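Local coordinates for protein processed glycerol phosphate lipoteichoic acid synthase 2 (Bacillus subtilis, PDB 2W8D) that is a lipoteichoic acid synthase of the sulfatase family in the alkaline phosphatase clan, with a magnesium ion in its metal site, at residues Tyr13-Tyr18 and Thr325-Met330; Gly27-Lys32 and Ala297-Glu302; Asp73-Gln78 and Ala308-Val313; Asn132-Trp137 and Phe151-Tyr156. All coordinates share one frame; numbering follows the deposited sequence.

Contact 1: residues Tyr13-Tyr18 and Thr325-Met330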
loop_
_atom_site.group_PDB
_atom_site.type_symbol
_atom_site.label_atom_id
_atom_site.label_comp_id
_atom_site.label_asym_id
_atom_site.label_seq_id
_atom_site.Cartn_x
_atom_site.Cartn_y
_atom_site.Cartn_z
ATOM N N TYR A 13 -25.037 -3.601 2.661
ATOM C CA TYR A 13 -24.248 -3.880 1.480
ATOM C C TYR A 13 -22.888 -4.510 1.848
ATOM O O TYR A 13 -22.475 -5.477 1.207
ATOM C CB TYR A 13 -24.140 -2.609 0.621
ATOM C CG TYR A 13 -23.106 -2.646 -0.471
ATOM C CD1 TYR A 13 -23.467 -2.845 -1.816
ATOM C CD2 TYR A 13 -21.756 -2.469 -0.165
ATOM C CE1 TYR A 13 -22.493 -2.872 -2.814
ATOM C CE2 TYR A 13 -20.795 -2.503 -1.137
ATOM C CZ TYR A 13 -21.158 -2.695 -2.451
ATOM O OH TYR A 13 -20.135 -2.702 -3.375
HETATM N N MSE A 14 -22.212 -4.000 2.884
HETATM C CA MSE A 14 -20.935 -4.592 3.314
HETATM C C MSE A 14 -21.093 -6.074 3.689
HETATM O O MSE A 14 -20.243 -6.900 3.336
HETATM C CB MSE A 14 -20.280 -3.829 4.469
HETATM C CG MSE A 14 -19.919 -2.333 4.232
HETATM SE SE MSE A 14 -18.895 -1.809 2.610
HETATM C CE MSE A 14 -18.131 -0.106 3.201
ATOM N N LYS A 15 -22.183 -6.408 4.384
ATOM C CA LYS A 15 -22.503 -7.801 4.715
ATOM C C LYS A 15 -22.997 -8.621 3.516
ATOM O O LYS A 15 -22.795 -9.831 3.465
ATOM C CB LYS A 15 -23.534 -7.876 5.838
ATOM C CG LYS A 15 -23.047 -7.350 7.187
ATOM C CD LYS A 15 -23.755 -8.073 8.354
ATOM C CE LYS A 15 -23.614 -7.327 9.680
ATOM N NZ LYS A 15 -22.295 -6.612 9.831
ATOM N N ALA A 16 -23.637 -7.964 2.554
ATOM C CA ALA A 16 -24.145 -8.651 1.369
ATOM C C ALA A 16 -23.055 -8.958 0.348
ATOM O O ALA A 16 -23.328 -9.569 -0.679
ATOM C CB ALA A 16 -25.269 -7.852 0.715
ATOM N N ASN A 17 -21.825 -8.538 0.629
ATOM C CA ASN A 17 -20.721 -8.737 -0.306
ATOM C C ASN A 17 -19.497 -9.360 0.325
ATOM O O ASN A 17 -18.582 -9.798 -0.370
ATOM C CB ASN A 17 -20.350 -7.422 -0.997
ATOM C CG ASN A 17 -21.334 -7.056 -2.087
ATOM O OD1 ASN A 17 -22.225 -6.236 -1.880
ATOM N ND2 ASN A 17 -21.208 -7.700 -3.242
ATOM N N TYR A 18 -19.492 -9.418 1.645
ATOM C CA TYR A 18 -18.355 -9.924 2.361
ATOM C C TYR A 18 -17.888 -11.212 1.717
ATOM O O TYR A 18 -18.682 -12.088 1.363
ATOM C CB TYR A 18 -18.727 -10.136 3.817
ATOM C CG TYR A 18 -17.670 -10.793 4.672
ATOM C CD1 TYR A 18 -16.479 -10.128 5.004
ATOM C CD2 TYR A 18 -17.885 -12.074 5.189
ATOM C CE1 TYR A 18 -15.522 -10.753 5.816
ATOM C CE2 TYR A 18 -16.953 -12.699 5.988
ATOM C CZ TYR A 18 -15.777 -12.051 6.304
ATOM O OH TYR A 18 -14.875 -12.708 7.119
ATOM N N THR A 325 -13.394 -10.183 9.953
ATOM C CA THR A 325 -13.678 -8.828 9.491
ATOM C C THR A 325 -15.125 -8.592 9.054
ATOM O O THR A 325 -15.455 -7.500 8.585
ATOM C CB THR A 325 -12.745 -8.408 8.339
ATOM O OG1 THR A 325 -12.837 -9.353 7.271
ATOM C CG2 THR A 325 -11.312 -8.301 8.806
ATOM N N LYS A 326 -15.979 -9.600 9.208
ATOM C CA LYS A 326 -17.396 -9.489 8.842
ATOM C C LYS A 326 -18.151 -8.358 9.540
ATOM O O LYS A 326 -19.121 -7.837 8.993
ATOM C CB LYS A 326 -18.141 -10.821 9.067
ATOM C CG LYS A 326 -19.493 -10.901 8.326
ATOM C CD LYS A 326 -20.036 -12.334 8.179
ATOM C CE LYS A 326 -21.038 -12.446 7.013
ATOM N NZ LYS A 326 -20.965 -13.790 6.327
ATOM N N ASP A 327 -17.731 -7.998 10.747
ATOM C CA ASP A 327 -18.448 -6.960 11.485
ATOM C C ASP A 327 -17.936 -5.527 11.237
ATOM O O ASP A 327 -18.505 -4.570 11.752
ATOM C CB ASP A 327 -18.515 -7.282 12.980
ATOM C CG ASP A 327 -19.832 -6.828 13.612
ATOM O OD1 ASP A 327 -20.709 -6.317 12.877
ATOM O OD2 ASP A 327 -20.006 -6.982 14.842
ATOM N N TYR A 328 -16.893 -5.379 10.425
ATOM C CA TYR A 328 -16.360 -4.049 10.086
ATOM C C TYR A 328 -16.827 -3.528 8.748
ATOM O O TYR A 328 -17.019 -4.287 7.803
ATOM C CB TYR A 328 -14.837 -4.064 10.098
ATOM C CG TYR A 328 -14.309 -4.494 11.425
ATOM C CD1 TYR A 328 -14.342 -3.625 12.516
ATOM C CD2 TYR A 328 -13.801 -5.778 11.611
ATOM C CE1 TYR A 328 -13.860 -4.005 13.742
ATOM C CE2 TYR A 328 -13.325 -6.175 12.857
ATOM C CZ TYR A 328 -13.363 -5.274 13.915
ATOM O OH TYR A 328 -12.899 -5.644 15.157
ATOM N N LEU A 329 -16.949 -2.211 8.656
ATOM C CA LEU A 329 -17.346 -1.581 7.418
ATOM C C LEU A 329 -16.094 -1.240 6.618
ATOM O O LEU A 329 -15.522 -0.158 6.762
ATOM C CB LEU A 329 -18.209 -0.355 7.702
ATOM C CG LEU A 329 -19.531 -0.609 8.441
ATOM C CD1 LEU A 329 -20.388 0.615 8.336
ATOM C CD2 LEU A 329 -20.293 -1.818 7.886
HETATM N N MSE A 330 -15.679 -2.201 5.794
HETATM C CA MSE A 330 -14.470 -2.145 5.013
HETATM C C MSE A 330 -14.841 -2.372 3.557
HETATM O O MSE A 330 -15.662 -3.221 3.250
HETATM C CB MSE A 330 -13.493 -3.214 5.482
HETATM C CG MSE A 330 -12.786 -2.860 6.780
HETATM SE SE MSE A 330 -11.501 -4.220 7.363
HETATM C CE MSE A 330 -10.627 -3.150 8.748
#
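Y18, just beyond helix 6-17, sets its ring against T325 and K326, the first two residues of a type I beta turn that runs from T325 to Y328. The turn packs on the last part of the helix, with the rest of the loop continuing past M14. The main aromatic contact is a CH-pi interaction: K326 CB lies over one face of the Y18 ring, 3.9 Å from the ring centroid and displaced toward the rim. Beyond CB the lysine chain keeps to the CD2 rim, where its CE is 3.7 Å from Y18 CD2. CG of Y18 is anti to the backbone N (chi1 174°), which directs it toward the turn. T325 OG1 comes in at the ring edge, in its plane, 3.4 Å from Y18 CE1; its hydrogen-bond partner is H319 NE2 on helix 313-320.

Charge plays a lesser part. K15 NZ makes a salt bridge with D327 OD1 at 3.4 Å, its hydrogen bond weak, the two side chains lying side by side and pointing the same way. D327 is also held from the C-terminal region, where its backbone O bonds to Y404 OH.

Apolar packing completes the contact. The selenomethionine M14 crosses L329 at about a right angle, and I395 of helix 380-397 touches both. M14 CG sits 3.7 Å from L329 CD2, and M14 SE lies 3.6 Å from M330 O.

Contact 2: residues Gly27-Lys32 and Ala297-Glu302; sequences GKAEGK and AGVKGE
K32 NZ is modelled 2.5 Å from A297 O, a hydrogen bond from the lysine to a backbone carbonyl of the other loop; the length is very short, so the exact placing of the ammonium group is doubtful. The K32 chain also deviates from staggered geometry at CG and CD (chi1 -94°, chi2 140°).

The second point of touch is apolar. V299 pushes one methyl into the bend at K28: its CG2 is 3.6 Å from K28 CB and 3.4 Å from K28 O, while A29 CB stands a little further off at 4.4 Å. Y25 also touches the V299 side chain.

Two overlapping turns shape 27-32. The type I turn from G27 to E30, closed by E30 N to G27 O at 3.0 Å, has K28 at its second position with CB directed at V299. The type II turn from A29 to K32, closed by K32 N to A29 O at 3.2 Å, ends on K32, whose CB likewise points toward 297-302. The arrangement is loop packing at the margin of the alkaline phosphatase-type mixed sheet: the turns that lead into strand 33-39 meet the connection between strands 292-296 and 303-304.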
loop_
_atom_site.group_PDB
_atom_site.type_symbol
_atom_site.label_atom_id
_atom_site.label_comp_id
_atom_site.label_asym_id
_atom_site.label_seq_id
_atom_site.Cartn_x
_atom_site.Cartn_y
_atom_site.Cartn_z
ATOM N N GLY A 27 -5.916 -17.402 10.089
ATOM C CA GLY A 27 -5.429 -17.629 11.448
ATOM C C GLY A 27 -4.052 -18.265 11.477
ATOM O O GLY A 27 -3.476 -18.433 12.542
ATOM N N LYS A 28 -3.507 -18.567 10.300
ATOM C CA LYS A 28 -2.226 -19.272 10.184
ATOM C C LYS A 28 -1.020 -18.430 10.598
ATOM O O LYS A 28 0.093 -18.944 10.728
ATOM C CB LYS A 28 -2.032 -19.826 8.752
ATOM C CG LYS A 28 -3.006 -20.931 8.352
ATOM C CD LYS A 28 -2.876 -22.157 9.257
ATOM C CE LYS A 28 -3.617 -23.374 8.679
ATOM N NZ LYS A 28 -3.587 -24.552 9.597
ATOM N N ALA A 29 -1.241 -17.145 10.803
ATOM C CA ALA A 29 -0.185 -16.253 11.258
ATOM C C ALA A 29 -0.623 -15.545 12.540
ATOM O O ALA A 29 -0.092 -14.490 12.924
ATOM C CB ALA A 29 0.165 -15.250 10.175
ATOM N N GLU A 30 -1.602 -16.143 13.201
ATOM C CA GLU A 30 -2.049 -15.658 14.480
ATOM C C GLU A 30 -0.911 -15.483 15.475
ATOM O O GLU A 30 -0.099 -16.383 15.667
ATOM C CB GLU A 30 -3.055 -16.627 15.050
ATOM C CG GLU A 30 -3.832 -16.063 16.216
ATOM C CD GLU A 30 -4.819 -17.048 16.740
ATOM O OE1 GLU A 30 -4.903 -18.170 16.177
ATOM O OE2 GLU A 30 -5.514 -16.705 17.714
ATOM N N GLY A 31 -0.886 -14.303 16.105
ATOM C CA GLY A 31 0.075 -13.965 17.163
ATOM C C GLY A 31 1.276 -13.157 16.695
ATOM O O GLY A 31 2.014 -12.585 17.520
ATOM N N LYS A 32 1.481 -13.124 15.378
ATOM C CA LYS A 32 2.656 -12.487 14.801
ATOM C C LYS A 32 2.632 -10.963 14.742
ATOM O O LYS A 32 1.570 -10.322 14.676
ATOM C CB LYS A 32 2.987 -13.087 13.422
ATOM C CG LYS A 32 4.033 -14.244 13.579
ATOM C CD LYS A 32 3.775 -15.401 12.701
ATOM C CE LYS A 32 4.298 -16.671 13.362
ATOM N NZ LYS A 32 4.060 -17.801 12.423
ATOM N N ALA A 297 5.456 -15.501 8.260
ATOM C CA ALA A 297 6.324 -16.589 8.726
ATOM C C ALA A 297 5.483 -17.717 9.281
ATOM O O ALA A 297 4.518 -17.466 10.027
ATOM C CB ALA A 297 7.273 -16.076 9.784
ATOM N N GLY A 298 5.862 -18.954 8.953
ATOM C CA GLY A 298 5.050 -20.113 9.310
ATOM C C GLY A 298 4.019 -20.466 8.248
ATOM O O GLY A 298 3.379 -21.524 8.347
ATOM N N VAL A 299 3.869 -19.587 7.235
ATOM C CA VAL A 299 2.908 -19.764 6.138
ATOM C C VAL A 299 3.587 -19.787 4.758
ATOM O O VAL A 299 4.319 -18.865 4.390
ATOM C CB VAL A 299 1.803 -18.659 6.131
ATOM C CG1 VAL A 299 0.756 -18.952 5.087
ATOM C CG2 VAL A 299 1.129 -18.546 7.494
ATOM N N LYS A 300 3.312 -20.825 3.982
ATOM C CA LYS A 300 3.858 -20.939 2.645
ATOM C C LYS A 300 3.114 -20.038 1.633
ATOM O O LYS A 300 1.970 -20.318 1.269
ATOM C CB LYS A 300 3.829 -22.405 2.200
ATOM C CG LYS A 300 4.626 -22.656 0.932
ATOM C CD LYS A 300 4.538 -24.107 0.483
ATOM C CE LYS A 300 5.026 -24.272 -0.957
ATOM N NZ LYS A 300 4.318 -23.319 -1.880
ATOM N N GLY A 301 3.767 -18.965 1.190
ATOM C CA GLY A 301 3.174 -18.035 0.249
ATOM C C GLY A 301 3.064 -18.574 -1.171
ATOM O O GLY A 301 3.664 -19.574 -1.514
ATOM N N GLU A 302 2.258 -17.900 -1.983
ATOM C CA GLU A 302 2.072 -18.256 -3.377
ATOM C C GLU A 302 2.190 -16.990 -4.207
ATOM O O GLU A 302 1.893 -15.897 -3.713
ATOM C CB GLU A 302 0.676 -18.850 -3.581
ATOM C CG GLU A 302 0.435 -20.189 -2.919
ATOM C CD GLU A 302 1.228 -21.307 -3.592
ATOM O OE1 GLU A 302 1.018 -21.564 -4.803
ATOM O OE2 GLU A 302 2.066 -21.927 -2.899
#

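Contact 3: residues Asp73-Gln78 and Ala308-Val313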
loop_
_atom_site.group_PDB
_atom_site.type_symbol
_atom_site.label_atom_id
_atom_site.label_comp_id
_atom_site.label_asym_id
_atom_site.label_seq_id
_atom_site.Cartn_x
_atom_site.Cartn_y
_atom_site.Cartn_z
ATOM N N ASP A 73 1.130 -9.840 -8.720
ATOM C CA ASP A 73 1.557 -9.128 -9.927
ATOM C C ASP A 73 0.420 -8.386 -10.685
ATOM O O ASP A 73 0.654 -7.700 -11.704
ATOM C CB ASP A 73 2.321 -10.092 -10.851
ATOM C CG ASP A 73 1.447 -11.221 -11.368
ATOM O OD1 ASP A 73 0.561 -11.723 -10.658
ATOM O OD2 ASP A 73 1.639 -11.632 -12.505
ATOM N N ASN A 74 -0.800 -8.534 -10.190
ATOM C CA ASN A 74 -1.921 -7.748 -10.667
ATOM C C ASN A 74 -2.588 -6.934 -9.534
ATOM O O ASN A 74 -3.798 -6.942 -9.357
ATOM C CB ASN A 74 -2.916 -8.649 -11.365
ATOM C CG ASN A 74 -2.369 -9.243 -12.619
ATOM O OD1 ASN A 74 -1.758 -8.551 -13.441
ATOM N ND2 ASN A 74 -2.602 -10.522 -12.799
ATOM N N PHE A 75 -1.762 -6.226 -8.781
ATOM C CA PHE A 75 -2.211 -5.436 -7.653
ATOM C C PHE A 75 -2.033 -3.960 -8.024
ATOM O O PHE A 75 -1.007 -3.578 -8.537
ATOM C CB PHE A 75 -1.406 -5.826 -6.402
ATOM C CG PHE A 75 -1.646 -4.940 -5.228
ATOM C CD1 PHE A 75 -2.740 -5.143 -4.392
ATOM C CD2 PHE A 75 -0.779 -3.905 -4.950
ATOM C CE1 PHE A 75 -2.969 -4.318 -3.299
ATOM C CE2 PHE A 75 -0.994 -3.057 -3.858
ATOM C CZ PHE A 75 -2.075 -3.256 -3.042
ATOM N N PHE A 76 -3.054 -3.154 -7.803
ATOM C CA PHE A 76 -3.089 -1.800 -8.285
ATOM C C PHE A 76 -3.168 -0.786 -7.136
ATOM O O PHE A 76 -3.938 -0.967 -6.184
ATOM C CB PHE A 76 -4.302 -1.629 -9.234
ATOM C CG PHE A 76 -4.198 -2.454 -10.505
ATOM C CD1 PHE A 76 -3.790 -1.862 -11.709
ATOM C CD2 PHE A 76 -4.503 -3.826 -10.499
ATOM C CE1 PHE A 76 -3.668 -2.629 -12.890
ATOM C CE2 PHE A 76 -4.390 -4.594 -11.672
ATOM C CZ PHE A 76 -3.971 -3.991 -12.862
ATOM N N HIS A 77 -2.436 0.322 -7.253
ATOM C CA HIS A 77 -2.686 1.439 -6.316
ATOM C C HIS A 77 -4.055 2.091 -6.627
ATOM O O HIS A 77 -4.501 2.105 -7.763
ATOM C CB HIS A 77 -1.555 2.468 -6.342
ATOM C CG HIS A 77 -1.624 3.402 -7.508
ATOM N ND1 HIS A 77 -2.325 4.595 -7.462
ATOM C CD2 HIS A 77 -1.098 3.316 -8.755
ATOM C CE1 HIS A 77 -2.225 5.203 -8.630
ATOM N NE2 HIS A 77 -1.500 4.440 -9.437
ATOM N N GLN A 78 -4.721 2.624 -5.612
ATOM C CA GLN A 78 -6.020 3.247 -5.834
ATOM C C GLN A 78 -6.029 4.684 -5.333
ATOM O O GLN A 78 -7.094 5.213 -5.004
ATOM C CB GLN A 78 -7.127 2.414 -5.161
ATOM C CG GLN A 78 -7.216 0.958 -5.689
ATOM C CD GLN A 78 -8.168 0.124 -4.890
ATOM O OE1 GLN A 78 -7.930 -0.137 -3.700
ATOM N NE2 GLN A 78 -9.278 -0.282 -5.513
ATOM N N ALA A 308 -6.398 -7.172 -7.721
ATOM C CA ALA A 308 -6.601 -6.662 -6.371
ATOM C C ALA A 308 -6.161 -5.211 -6.279
ATOM O O ALA A 308 -5.314 -4.794 -7.039
ATOM C CB ALA A 308 -5.800 -7.518 -5.347
ATOM N N GLY A 309 -6.686 -4.453 -5.318
ATOM C CA GLY A 309 -6.241 -3.071 -5.091
ATOM C C GLY A 309 -5.851 -2.789 -3.644
ATOM O O GLY A 309 -6.008 -3.646 -2.787
ATOM N N ASP A 310 -5.316 -1.601 -3.378
ATOM C CA ASP A 310 -4.948 -1.181 -2.025
ATOM C C ASP A 310 -5.936 -1.545 -0.915
ATOM O O ASP A 310 -5.479 -1.919 0.147
ATOM C CB ASP A 310 -4.776 0.343 -1.957
ATOM C CG ASP A 310 -3.516 0.808 -2.586
ATOM O OD1 ASP A 310 -2.498 0.043 -2.570
ATOM O OD2 ASP A 310 -3.560 1.936 -3.129
ATOM N N VAL A 311 -7.261 -1.394 -1.137
ATOM C CA VAL A 311 -8.272 -1.581 -0.071
ATOM C C VAL A 311 -8.402 -3.064 0.335
ATOM O O VAL A 311 -9.001 -3.399 1.374
ATOM C CB VAL A 311 -9.679 -1.001 -0.451
ATOM C CG1 VAL A 311 -9.670 0.566 -0.538
ATOM C CG2 VAL A 311 -10.198 -1.619 -1.723
ATOM N N ASP A 312 -7.834 -3.948 -0.487
ATOM C CA ASP A 312 -7.857 -5.372 -0.196
ATOM C C ASP A 312 -6.777 -5.823 0.796
ATOM O O ASP A 312 -6.885 -6.908 1.342
ATOM C CB ASP A 312 -7.727 -6.200 -1.481
ATOM C CG ASP A 312 -8.782 -5.859 -2.526
ATOM O OD1 ASP A 312 -9.885 -5.408 -2.170
ATOM O OD2 ASP A 312 -8.523 -6.109 -3.712
ATOM N N VAL A 313 -5.743 -5.017 1.027
ATOM C CA VAL A 313 -4.634 -5.452 1.892
ATOM C C VAL A 313 -5.034 -5.718 3.351
ATOM O O VAL A 313 -4.687 -6.766 3.914
ATOM C CB VAL A 313 -3.403 -4.504 1.822
ATOM C CG1 VAL A 313 -2.196 -5.075 2.609
ATOM C CG2 VAL A 313 -2.983 -4.303 0.406
#
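Q78 is bonded twice across the contact, through its N to D310 OD2 and through its OE1 from V311 N. Q78 N donates to D310 OD2 at 2.8 Å, reaching that oxygen from above the carboxylate plane, 51° out of it. V311 N donates to Q78 OE1 at 2.9 Å, close to the line of the carbonyl bond. The Q78 chain runs extended beyond CG to get there, and its NE2 is hydrogen-bonded to P345 O.

Behind this pair of bonds, strands 70-76 and 308-309 pair in parallel, F75 beside A308 and F76 beside G309. F76 N bonds to A308 O at 2.9 Å; A308 N to N74 O at 3.1 Å and D310 N to F76 O are the flanking bonds. After G309 the chain bends into helical backbone angles that lead to helix 313-320, and D312 OD2 holds the bend by accepting from G309 N at 2.9 Å.

Packing is led by F75. Its CG is anti to the backbone N (chi1 172°), which directs it toward 308-313. In the ring, CE1 is 3.2 Å from G309 O and 3.7 Å from V313 CG2. CZ lies 3.4 Å from D310 OD1, ring and carboxylate planes being 66° apart. M91 of helix 86-93 touches both D310 and V313.

Two buried carboxylates sit where strand 308-309 ends. D312 OD1 has a salt bridge to R341, which probably balances its charge, and the Q78 amide hydrogen would probably ease the charge on D310 OD2.

Contact 4: residues Asn132-Trp137 and Phe151-Tyr156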
loop_
_atom_site.group_PDB
_atom_site.type_symbol
_atom_site.label_atom_id
_atom_site.label_comp_id
_atom_site.label_asym_id
_atom_site.label_seq_id
_atom_site.Cartn_x
_atom_site.Cartn_y
_atom_site.Cartn_z
ATOM N N ASN A 132 11.108 11.952 8.381
ATOM C CA ASN A 132 10.707 13.318 8.048
ATOM C C ASN A 132 9.809 13.821 9.172
ATOM O O ASN A 132 9.358 13.023 9.981
ATOM C CB ASN A 132 9.979 13.370 6.691
ATOM C CG ASN A 132 9.756 14.821 6.169
ATOM O OD1 ASN A 132 10.282 15.782 6.714
ATOM N ND2 ASN A 132 8.973 14.957 5.111
ATOM N N THR A 133 9.563 15.122 9.242
ATOM C CA THR A 133 8.754 15.639 10.324
ATOM C C THR A 133 7.337 15.038 10.313
ATOM O O THR A 133 6.795 14.703 9.266
ATOM C CB THR A 133 8.757 17.190 10.392
ATOM O OG1 THR A 133 7.933 17.608 11.480
ATOM C CG2 THR A 133 8.224 17.823 9.102
ATOM N N GLN A 134 6.801 14.843 11.510
ATOM C CA GLN A 134 5.459 14.307 11.740
ATOM C C GLN A 134 4.317 15.171 11.186
ATOM O O GLN A 134 3.214 14.672 11.008
ATOM C CB GLN A 134 5.239 14.093 13.251
ATOM C CG GLN A 134 5.283 15.367 14.108
ATOM C CD GLN A 134 5.139 15.081 15.573
ATOM O OE1 GLN A 134 6.117 14.789 16.265
ATOM N NE2 GLN A 134 3.933 15.194 16.075
ATOM N N THR A 135 4.562 16.447 10.910
ATOM C CA THR A 135 3.497 17.301 10.373
ATOM C C THR A 135 3.260 17.056 8.892
ATOM O O THR A 135 2.200 17.422 8.386
ATOM C CB THR A 135 3.788 18.765 10.552
ATOM O OG1 THR A 135 5.001 19.075 9.860
ATOM C CG2 THR A 135 3.922 19.119 12.046
ATOM N N PHE A 136 4.221 16.410 8.207
ATOM C CA PHE A 136 4.102 16.187 6.772
ATOM C C PHE A 136 2.865 15.332 6.511
ATOM O O PHE A 136 2.616 14.383 7.237
ATOM C CB PHE A 136 5.374 15.567 6.149
ATOM C CG PHE A 136 5.550 15.890 4.670
ATOM C CD1 PHE A 136 6.283 17.026 4.267
ATOM C CD2 PHE A 136 4.974 15.071 3.681
ATOM C CE1 PHE A 136 6.432 17.342 2.896
ATOM C CE2 PHE A 136 5.107 15.367 2.291
ATOM C CZ PHE A 136 5.839 16.505 1.897
ATOM N N TRP A 137 2.095 15.693 5.475
ATOM C CA TRP A 137 0.802 15.070 5.208
ATOM C C TRP A 137 -0.111 15.012 6.432
ATOM O O TRP A 137 -0.971 14.151 6.494
ATOM C CB TRP A 137 0.953 13.657 4.624
ATOM C CG TRP A 137 1.221 13.531 3.145
ATOM C CD1 TRP A 137 2.191 12.764 2.560
ATOM C CD2 TRP A 137 0.501 14.159 2.062
ATOM N NE1 TRP A 137 2.132 12.883 1.183
ATOM C CE2 TRP A 137 1.100 13.722 0.851
ATOM C CE3 TRP A 137 -0.608 15.020 1.995
ATOM C CZ2 TRP A 137 0.650 14.146 -0.414
ATOM C CZ3 TRP A 137 -1.062 15.432 0.744
ATOM C CH2 TRP A 137 -0.428 14.993 -0.447
ATOM N N PHE A 151 4.831 7.439 17.123
ATOM C CA PHE A 151 5.271 7.979 15.858
ATOM C C PHE A 151 6.760 8.309 15.913
ATOM O O PHE A 151 7.139 9.321 16.441
ATOM C CB PHE A 151 4.406 9.209 15.483
ATOM C CG PHE A 151 4.571 9.671 14.048
ATOM C CD1 PHE A 151 5.550 9.113 13.218
ATOM C CD2 PHE A 151 3.759 10.677 13.539
ATOM C CE1 PHE A 151 5.710 9.531 11.891
ATOM C CE2 PHE A 151 3.915 11.118 12.195
ATOM C CZ PHE A 151 4.895 10.541 11.378
ATOM N N PHE A 152 7.607 7.441 15.361
ATOM C CA PHE A 152 9.047 7.715 15.297
ATOM C C PHE A 152 9.374 8.557 14.081
ATOM O O PHE A 152 9.757 8.025 13.046
ATOM C CB PHE A 152 9.875 6.419 15.297
ATOM C CG PHE A 152 9.785 5.645 16.586
ATOM C CD1 PHE A 152 10.459 6.073 17.717
ATOM C CD2 PHE A 152 8.996 4.505 16.673
ATOM C CE1 PHE A 152 10.366 5.374 18.946
ATOM C CE2 PHE A 152 8.893 3.795 17.877
ATOM C CZ PHE A 152 9.569 4.244 19.024
ATOM N N ASP A 153 9.223 9.871 14.193
ATOM C CA ASP A 153 9.528 10.734 13.056
ATOM C C ASP A 153 11.017 11.148 13.043
ATOM O O ASP A 153 11.853 10.553 13.759
ATOM C CB ASP A 153 8.593 11.952 13.003
ATOM C CG ASP A 153 8.880 12.948 14.112
ATOM O OD1 ASP A 153 9.739 12.665 14.995
ATOM O OD2 ASP A 153 8.240 14.020 14.102
ATOM N N SER A 154 11.329 12.153 12.218
ATOM C CA SER A 154 12.691 12.649 12.026
ATOM C C SER A 154 13.392 13.107 13.301
ATOM O O SER A 154 14.615 13.177 13.330
ATOM C CB SER A 154 12.765 13.738 10.932
ATOM O OG SER A 154 12.150 14.952 11.326
ATOM N N ALA A 155 12.648 13.401 14.358
ATOM C CA ALA A 155 13.291 13.779 15.628
ATOM C C ALA A 155 14.142 12.625 16.197
ATOM O O ALA A 155 15.038 12.855 16.991
ATOM C CB ALA A 155 12.258 14.275 16.663
ATOM N N TYR A 156 13.866 11.393 15.780
ATOM C CA TYR A 156 14.552 10.236 16.336
ATOM C C TYR A 156 15.714 9.731 15.482
ATOM O O TYR A 156 16.347 8.739 15.839
ATOM C CB TYR A 156 13.577 9.090 16.555
ATOM C CG TYR A 156 12.594 9.305 17.668
ATOM C CD1 TYR A 156 12.837 8.800 18.956
ATOM C CD2 TYR A 156 11.396 9.990 17.437
ATOM C CE1 TYR A 156 11.914 8.997 19.992
ATOM C CE2 TYR A 156 10.477 10.190 18.459
ATOM C CZ TYR A 156 10.730 9.689 19.716
ATOM O OH TYR A 156 9.786 9.917 20.704
#
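Q134 and D153 meet backbone to side chain: Q134 N donates to D153 OD2 at 3.1 Å, using the anti lone pair of that oxygen. A second bond runs the other way, from S154 N to N132 O at 3.1 Å, with the donor well above the carbonyl plane (63° out of it). S154 CB packs on the same peptide, 3.4 Å from N132 C. Q134 CB also approaches the F151 ring obliquely, 3.4 Å from CE2.

The carboxylate of D153 is itself held in place. Its CG stands between the backbone N and the carbonyl carbon (chi1 71°), and OD1 accepts from A155 N at 3.1 Å, an Asx turn that opens the short 3-10 segment 154-156. D153 CB lies over one face of the F151 ring, toward the rim, and Y143 of helix 139-145 meets that ring edge-to-face. N132 OD1 accepts from T133 N.

Strands 125-130 and 150-152 are parallel neighbours joined through helix 139-145, so the contact joins the segments that follow the C-terminal ends of the two strands of a beta-alpha-beta unit. W137, further along the first loop, bonds through NE1 to the phosphothreonine at position 84, part of the magnesium site.

In the fold
From the N terminus, the end of helix 6-17 opens contact 1, which closes on the loop after helix 313-320 and encloses the other three. The turns at 27-32 come next and return to the chain at 297-302 in contact 2. Strand 70-76 then starts contact 3, whose partner, 308-313, lies beyond 302, so contacts 2 and 3 cross. Contact 4 closes the shortest loop, 132-137 with 151-156, within the spans of all the others. Contacts 3 and 4 reach the same mixed sheet with centres about 27 Å apart; contact 2 joins loops bordering it, and contact 1 joins the N-terminal helix to the loop after helix 313-320.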